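Side-chain contact in amorpha-4,11-diene synthase (Artemisia annua, PDB 4GAX), which probably cyclises farnesyl diphosphate into sesquiterpenes, as a plant terpene synthase engineered at residues that steer product choice and catalytic efficiency: residues Q54-K57 against D58-E62. Residues are numbered along the deposited sequence; the frame is centred on the assembly and turned at random.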
# COMPACT_ATOMS: atom_id res chain seq x y z
N GLN A 54 12.21 13.39 25.39
CA GLN A 54 11.91 13.02 26.77
C GLN A 54 10.42 12.86 27.05
O GLN A 54 10.00 11.89 27.69
CB GLN A 54 12.50 14.05 27.74
CG GLN A 54 12.34 13.65 29.19
CD GLN A 54 12.97 12.30 29.48
OE1 GLN A 54 14.06 11.99 29.00
NE2 GLN A 54 12.26 11.47 30.25
N ILE A 55 9.64 13.83 26.60
CA ILE A 55 8.19 13.78 26.74
C ILE A 55 7.69 12.48 26.11
O ILE A 55 6.92 11.74 26.72
CB ILE A 55 7.50 14.97 26.04
CG1 ILE A 55 7.79 16.28 26.78
CG2 ILE A 55 5.99 14.75 25.94
CD1 ILE A 55 7.01 16.44 28.07
N VAL A 56 8.16 12.20 24.90
CA VAL A 56 7.71 11.05 24.16
C VAL A 56 8.12 9.75 24.85
O VAL A 56 7.38 8.76 24.83
CB VAL A 56 8.22 11.11 22.70
CG1 VAL A 56 8.72 9.76 22.22
CG2 VAL A 56 7.12 11.63 21.78
N LYS A 57 9.29 9.75 25.48
CA LYS A 57 9.80 8.56 26.14
C LYS A 57 8.88 8.14 27.29
O LYS A 57 8.51 6.97 27.42
CB LYS A 57 11.24 8.80 26.64
CG LYS A 57 11.89 7.59 27.29
CD LYS A 57 13.40 7.78 27.44
CE LYS A 57 13.74 8.89 28.43
NZ LYS A 57 15.21 9.11 28.52
N ASP A 58 8.50 9.11 28.12
CA ASP A 58 7.62 8.85 29.25
C ASP A 58 6.19 8.51 28.83
O ASP A 58 5.51 7.71 29.49
CB ASP A 58 7.64 10.04 30.21
CG ASP A 58 9.05 10.38 30.67
OD1 ASP A 58 9.80 9.45 31.01
OD2 ASP A 58 9.39 11.58 30.67
N LEU A 59 5.73 9.11 27.74
CA LEU A 59 4.44 8.73 27.18
C LEU A 59 4.45 7.26 26.76
O LEU A 59 3.50 6.53 27.02
CB LEU A 59 4.08 9.60 25.97
CG LEU A 59 3.67 11.04 26.29
CD1 LEU A 59 3.52 11.83 24.99
CD2 LEU A 59 2.36 11.06 27.08
N LYS A 60 5.54 6.85 26.11
CA LYS A 60 5.74 5.46 25.69
C LYS A 60 5.59 4.47 26.84
O LYS A 60 4.96 3.42 26.68
CB LYS A 60 7.12 5.29 25.05
CG LYS A 60 7.08 5.13 23.55
CD LYS A 60 7.72 6.30 22.82
CE LYS A 60 9.15 5.99 22.44
NZ LYS A 60 9.43 4.53 22.50
N LYS A 61 6.19 4.79 27.98
CA LYS A 61 6.13 3.91 29.14
C LYS A 61 4.72 3.81 29.72
O LYS A 61 4.33 2.76 30.23
CB LYS A 61 7.08 4.41 30.24
CG LYS A 61 8.50 4.67 29.77
CD LYS A 61 9.40 4.97 30.97
CE LYS A 61 10.73 5.56 30.54
NZ LYS A 61 10.87 6.98 30.98
N GLU A 62 3.97 4.90 29.67
CA GLU A 62 2.59 4.86 30.15
C GLU A 62 1.78 3.93 29.26
O GLU A 62 0.95 3.16 29.74
CB GLU A 62 1.96 6.26 30.11
CG GLU A 62 2.66 7.31 30.95
CD GLU A 62 1.92 8.64 30.93
OE1 GLU A 62 0.66 8.62 30.94
OE2 GLU A 62 2.59 9.70 30.88
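Gln54 and Asp58 meet at an angle one turn apart on helix 52-71, an amphipathic alpha-helix in the N-terminal domain of this terpene synthase, and they illustrate how i to i+3 and i to i+4 side chains link up along an exposed helical face. The amide nitrogen NE2 of Gln54 donates to Asp58 OD2 at 2.9 Å, reaching the syn side of that oxygen from 27° out of the carboxylate plane. The amide and carboxylate planes stand 50° apart. In Gln54, CG lies anti to the backbone N and the chain then bends at chi2 (56°), which brings NE2 to the Asp58 carboxylate. The other carboxylate oxygen, OD1, makes a salt bridge with Lys61 NZ, so the aspartate is gripped from both its oxygens. Replacing Asp58 with an alanine would probably deprive the Lys61 ammonium of its mate and leave the Gln54 amide less restrained. On the face turned to helix 238-269, Ile55 and Leu59 run side by side, Ile55 CG2 lying 3.9 Å from Leu59 CD1, while Ile55 also rests on Leu246. Lys60 crosses Val56, its CD methylene 3.7 Å from Val56 CG1. Back on the polar side, Lys57 NZ reaches Gln54 OE1 through a weak hydrogen bond of 3.1 Å.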